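PDB 5UI9: oxidoreductase protein, which probably catalyses the NAD-dependent oxidation or reduction of a small hydroxylated substrate and belongs to the Gfo/Idh/MocA oxidoreductases. Local coordinates for residues D185-I190 / L218-G223; K209-A214 / A328-A333. One frame throughout, in Å; residues are numbered along the deposited sequence.

How the contacts relate
Read from the N terminus, the chain first makes its parallel Rossmann sheet and then enters the C-terminal domain, where both contacts lie. Helix 175-191 supplies 185-190, the first half of contact 1. Next come strand 194-202 and a connection to 209-214, which opens contact 2, and strand 213-220 then runs on to 218-223, closing contact 1 after 27 intervening residues. Contact 2 closes only at 328-333 in helix 316-335, with 113 residues between its two segments, so the two cross rather than nest. Their centres are about 19 Å apart, towards opposite ends of strand 213-220: contact 1 joins this strand to helix 175-191, and contact 2 joins its entry to helix 316-335.

Contact 1: D185-I190 / L218-G223; sequences DIARFI and LDHQNG
Ala187 meets both Leu218 and His220, and these three residues account for nearly all of the 107 Å² buried here. On the helix side the contact has two parts, the methyl and the carbonyl of one alanine. Its CB lies 3.6 Å from CD1 of Leu218, an apolar pair in which one branch of the leucine does the touching. Leucine CG stands anti to its own carbonyl carbon (chi1 -59°), and with chi2 extended at 180° CD1 is carried straight out to the helix.

Two residues further along strand 213-220, the imidazole of His220 comes to the same alanine with its CE1 corner. CE1 is 3.6 Å from Ala187 O, approached obliquely to the ring, and 4.3 Å from Ala187 CB, so the same ring carbon lies against the carbonyl and, more loosely, near the methyl. Neither ring nitrogen is spent on the helix segment: ND1 bonds to the carbonyl of Gly192, just beyond helix 175-191, and NE2 bonds to Ser226 OG on the neighbouring strand. These two bonds, on nitrogens flanking CE1, fix the rotation of the ring and therefore where CE1 points. The CA atoms of Ala187 and Leu218 remain 8.7 Å apart, a spacing at which the small alanine packs against longer side chains from the strand.

The arrangement is helix-on-sheet packing within the C-terminal domain: Ala187 and Leu218 also touch Val228 of strand 225-231. Beyond His220 the strand leaves through a type I turn, closed by Gly223 N to His220 O at 3.1 Å. Because a carbonyl can only accept, ND1 probably carries a proton, and the CE1-H between the two bonded nitrogens would be somewhat polarised, which would make the oblique approach of Ala187 O at most a weak electrostatic attraction.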
loop_
_atom_site.group_PDB
_atom_site.type_symbol
_atom_site.label_atom_id
_atom_site.label_comp_id
_atom_site.label_asym_id
_atom_site.label_seq_id
_atom_site.Cartn_x
_atom_site.Cartn_y
_atom_site.Cartn_z
ATOM N N ASP A 185 13.167 8.681 0.114
ATOM C CA ASP A 185 14.492 8.566 0.726
ATOM C C ASP A 185 14.489 7.474 1.791
ATOM O O ASP A 185 15.451 6.707 1.888
ATOM C CB ASP A 185 14.944 9.883 1.362
ATOM C CG ASP A 185 16.403 9.844 1.781
ATOM O OD1 ASP A 185 17.270 9.923 0.887
ATOM O OD2 ASP A 185 16.681 9.694 2.994
ATOM N N ILE A 186 13.412 7.412 2.582
ATOM C CA ILE A 186 13.281 6.364 3.598
ATOM C C ILE A 186 13.230 4.990 2.922
ATOM O O ILE A 186 13.893 4.066 3.368
ATOM C CB ILE A 186 12.065 6.579 4.532
ATOM C CG1 ILE A 186 12.267 7.834 5.393
ATOM C CG2 ILE A 186 11.863 5.367 5.445
ATOM C CD1 ILE A 186 11.022 8.337 6.093
ATOM N N ALA A 187 12.462 4.865 1.845
ATOM C CA ALA A 187 12.373 3.595 1.113
ATOM C C ALA A 187 13.762 3.112 0.670
ATOM O O ALA A 187 14.092 1.941 0.836
ATOM C CB ALA A 187 11.443 3.731 -0.085
ATOM N N ARG A 188 14.576 4.030 0.146
ATOM C CA ARG A 188 15.981 3.733 -0.223
ATOM C C ARG A 188 16.839 3.356 0.972
ATOM O O ARG A 188 17.589 2.383 0.929
ATOM C CB ARG A 188 16.642 4.944 -0.875
ATOM C CG ARG A 188 16.251 5.195 -2.312
ATOM C CD ARG A 188 17.148 6.259 -2.929
ATOM N NE ARG A 188 18.568 5.901 -2.831
ATOM C CZ ARG A 188 19.514 6.556 -2.148
ATOM N NH1 ARG A 188 19.270 7.693 -1.488
ATOM N NH2 ARG A 188 20.747 6.069 -2.148
ATOM N N PHE A 189 16.740 4.163 2.022
ATOM C CA PHE A 189 17.482 3.961 3.265
ATOM C C PHE A 189 17.243 2.563 3.842
ATOM O O PHE A 189 18.182 1.894 4.252
ATOM C CB PHE A 189 17.078 5.054 4.266
ATOM C CG PHE A 189 17.787 4.986 5.589
ATOM C CD1 PHE A 189 19.181 5.037 5.657
ATOM C CD2 PHE A 189 17.062 4.916 6.775
ATOM C CE1 PHE A 189 19.830 4.994 6.886
ATOM C CE2 PHE A 189 17.704 4.872 8.005
ATOM C CZ PHE A 189 19.096 4.920 8.060
ATOM N N ILE A 190 15.981 2.124 3.844
ATOM C CA ILE A 190 15.598 0.825 4.397
ATOM C C ILE A 190 15.830 -0.345 3.429
ATOM O O ILE A 190 16.412 -1.350 3.825
ATOM C CB ILE A 190 14.117 0.834 4.870
ATOM C CG1 ILE A 190 13.887 1.936 5.925
ATOM C CG2 ILE A 190 13.705 -0.523 5.424
ATOM C CD1 ILE A 190 14.911 1.978 7.047
ATOM N N LEU A 218 7.552 0.704 -6.103
ATOM C CA LEU A 218 9.009 0.615 -6.291
ATOM C C LEU A 218 9.481 -0.817 -6.500
ATOM O O LEU A 218 9.105 -1.709 -5.756
ATOM C CB LEU A 218 9.735 1.176 -5.071
ATOM C CG LEU A 218 9.487 2.632 -4.659
ATOM C CD1 LEU A 218 10.306 2.982 -3.418
ATOM C CD2 LEU A 218 9.802 3.603 -5.789
ATOM N N ASP A 219 10.324 -1.022 -7.506
ATOM C CA ASP A 219 11.035 -2.284 -7.686
ATOM C C ASP A 219 12.487 -2.035 -7.287
ATOM O O ASP A 219 13.222 -1.361 -8.007
ATOM C CB ASP A 219 10.912 -2.744 -9.132
ATOM C CG ASP A 219 9.459 -2.754 -9.615
ATOM O OD1 ASP A 219 8.630 -3.460 -8.997
ATOM O OD2 ASP A 219 9.133 -2.063 -10.608
ATOM N N HIS A 220 12.884 -2.539 -6.119
ATOM C CA HIS A 220 14.247 -2.324 -5.616
ATOM C C HIS A 220 15.247 -3.231 -6.331
ATOM O O HIS A 220 14.886 -4.304 -6.805
ATOM C CB HIS A 220 14.299 -2.520 -4.104
ATOM C CG HIS A 220 13.502 -1.506 -3.342
ATOM N ND1 HIS A 220 14.066 -0.372 -2.801
ATOM C CD2 HIS A 220 12.181 -1.450 -3.044
ATOM C CE1 HIS A 220 13.130 0.337 -2.194
ATOM N NE2 HIS A 220 11.976 -0.296 -2.326
ATOM N N GLN A 221 16.504 -2.790 -6.419
ATOM C CA GLN A 221 17.559 -3.567 -7.097
ATOM C C GLN A 221 17.802 -4.941 -6.453
ATOM O O GLN A 221 18.107 -5.907 -7.156
ATOM C CB GLN A 221 18.871 -2.767 -7.158
ATOM C CG GLN A 221 18.799 -1.529 -8.049
ATOM C CD GLN A 221 20.037 -0.645 -7.973
ATOM O OE1 GLN A 221 21.010 -0.959 -7.283
ATOM N NE2 GLN A 221 20.003 0.473 -8.689
ATOM N N ASN A 222 17.639 -5.028 -5.130
ATOM C CA ASN A 222 17.773 -6.302 -4.386
ATOM C C ASN A 222 16.586 -7.282 -4.524
ATOM O O ASN A 222 16.574 -8.322 -3.863
ATOM C CB ASN A 222 18.064 -6.032 -2.889
ATOM C CG ASN A 222 16.872 -5.434 -2.126
ATOM O OD1 ASN A 222 15.721 -5.472 -2.572
ATOM N ND2 ASN A 222 17.157 -4.879 -0.958
ATOM N N GLY A 223 15.578 -6.940 -5.330
ATOM C CA GLY A 223 14.427 -7.812 -5.551
ATOM C C GLY A 223 13.178 -7.411 -4.791
ATOM O O GLY A 223 12.079 -7.762 -5.207
#

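Contact 2: K209-A214 / A328-A333; sequences KGEDVA and AAYESA
Glu211 reaches Tyr330 only with its carboxylate, and its side chain can be traced outward step by step. CB points towards helix 316-335 but is still 5.6 Å from Tyr330 CE1. At chi1 88° CG sits between the backbone N and the carbonyl carbon, and a bend at chi2 turns the rest of the chain; CG has closed to 4.6 Å from the same ring carbon. CD comes to 3.6 Å from CE1.

There the two oxygens part. OE1 lies in the plane of the tyrosine ring, at its edge, 3.6 Å from CE1, and bonds to the backbone N of Phe174. The residues just after Glu211 lead into the antiparallel pairing of strands 213-220 and 194-202 through a classic beta bulge, in which Asp212 and Val213 both face Lys202. OE2 accepts the phenolic hydrogen bond from Tyr330 OH, 2.6 Å long, on its syn side and 26° out of the carboxylate plane. Ring and carboxylate are turned 88° apart, nearly perpendicular.

OE2 is gripped a second time by Ile176 N, while Tyr330 OH bonds to Glu177 N. These amides belong to the first turn of helix 175-191, whose positive end would probably favour an ionised Glu211. The same helix carries Asp178 and His182, which line the pocket of the bound dihydroxy-methylpropanoic acid; the ligand is about 11 Å from the Glu211 side chain.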
loop_
_atom_site.group_PDB
_atom_site.type_symbol
_atom_site.label_atom_id
_atom_site.label_comp_id
_atom_site.label_asym_id
_atom_site.label_seq_id
_atom_site.Cartn_x
_atom_site.Cartn_y
_atom_site.Cartn_z
ATOM N N LYS A 209 -2.819 24.428 -6.060
ATOM C CA LYS A 209 -2.500 24.251 -7.479
ATOM C C LYS A 209 -1.954 22.854 -7.818
ATOM O O LYS A 209 -2.118 22.391 -8.944
ATOM C CB LYS A 209 -1.492 25.317 -7.936
ATOM N N GLY A 210 -1.321 22.189 -6.852
ATOM C CA GLY A 210 -0.537 20.979 -7.116
ATOM C C GLY A 210 -1.152 19.702 -6.585
ATOM O O GLY A 210 -2.186 19.732 -5.924
ATOM N N GLU A 211 -0.499 18.581 -6.883
ATOM C CA GLU A 211 -0.967 17.258 -6.458
ATOM C C GLU A 211 -0.733 17.063 -4.958
ATOM O O GLU A 211 0.356 17.345 -4.455
ATOM C CB GLU A 211 -0.320 16.135 -7.305
ATOM C CG GLU A 211 1.021 15.553 -6.844
ATOM C CD GLU A 211 2.189 16.532 -6.846
ATOM O OE1 GLU A 211 2.094 17.617 -7.468
ATOM O OE2 GLU A 211 3.221 16.213 -6.215
ATOM N N ASP A 212 -1.761 16.603 -4.247
ATOM C CA ASP A 212 -1.649 16.365 -2.801
ATOM C C ASP A 212 -1.803 14.903 -2.402
ATOM O O ASP A 212 -1.865 14.594 -1.217
ATOM C CB ASP A 212 -2.617 17.257 -2.008
ATOM C CG ASP A 212 -4.065 17.072 -2.404
ATOM O OD1 ASP A 212 -4.346 16.325 -3.357
ATOM O OD2 ASP A 212 -4.937 17.689 -1.762
ATOM N N VAL A 213 -1.846 14.016 -3.396
ATOM C CA VAL A 213 -1.924 12.587 -3.176
ATOM C C VAL A 213 -1.033 11.937 -4.224
ATOM O O VAL A 213 -1.103 12.297 -5.398
ATOM C CB VAL A 213 -3.367 12.051 -3.319
ATOM C CG1 VAL A 213 -3.409 10.554 -3.014
ATOM C CG2 VAL A 213 -4.322 12.808 -2.400
ATOM N N ALA A 214 -0.186 11.010 -3.788
ATOM C CA ALA A 214 0.713 10.291 -4.682
ATOM C C ALA A 214 0.901 8.869 -4.184
ATOM O O ALA A 214 1.109 8.642 -2.988
ATOM C CB ALA A 214 2.056 11.002 -4.790
ATOM N N ALA A 328 11.370 10.864 -11.583
ATOM C CA ALA A 328 10.770 9.687 -12.210
ATOM C C ALA A 328 9.285 9.528 -11.869
ATOM O O ALA A 328 8.505 9.108 -12.716
ATOM C CB ALA A 328 11.531 8.433 -11.815
ATOM N N ALA A 329 8.907 9.853 -10.633
ATOM C CA ALA A 329 7.513 9.780 -10.203
ATOM C C ALA A 329 6.613 10.765 -10.943
ATOM O O ALA A 329 5.509 10.398 -11.356
ATOM C CB ALA A 329 7.402 9.978 -8.696
ATOM N N TYR A 330 7.082 12.002 -11.117
ATOM C CA TYR A 330 6.345 12.999 -11.911
ATOM C C TYR A 330 6.214 12.570 -13.370
ATOM O O TYR A 330 5.124 12.648 -13.946
ATOM C CB TYR A 330 6.982 14.393 -11.809
ATOM C CG TYR A 330 6.626 15.113 -10.524
ATOM C CD1 TYR A 330 5.317 15.518 -10.283
ATOM C CD2 TYR A 330 7.588 15.367 -9.543
ATOM C CE1 TYR A 330 4.969 16.162 -9.109
ATOM C CE2 TYR A 330 7.250 16.019 -8.360
ATOM C CZ TYR A 330 5.934 16.413 -8.151
ATOM O OH TYR A 330 5.573 17.049 -6.986
ATOM N N GLU A 331 7.322 12.113 -13.952
ATOM C CA GLU A 331 7.326 11.565 -15.315
ATOM C C GLU A 331 6.292 10.448 -15.457
ATOM O O GLU A 331 5.421 10.516 -16.323
ATOM C CB GLU A 331 8.721 11.046 -15.683
ATOM C CG GLU A 331 8.885 10.606 -17.133
ATOM C CD GLU A 331 10.307 10.160 -17.470
ATOM O OE1 GLU A 331 11.280 10.648 -16.841
ATOM O OE2 GLU A 331 10.452 9.310 -18.379
ATOM N N SER A 332 6.383 9.446 -14.583
ATOM C CA SER A 332 5.489 8.281 -14.615
ATOM C C SER A 332 4.017 8.645 -14.461
ATOM O O SER A 332 3.169 8.079 -15.148
ATOM C CB SER A 332 5.866 7.278 -13.523
ATOM O OG SER A 332 4.989 6.164 -13.535
ATOM N N ALA A 333 3.722 9.584 -13.563
ATOM C CA ALA A 333 2.345 10.008 -13.314
ATOM C C ALA A 333 1.719 10.705 -14.521
ATOM O O ALA A 333 0.517 10.597 -14.730
ATOM C CB ALA A 333 2.280 10.911 -12.089
#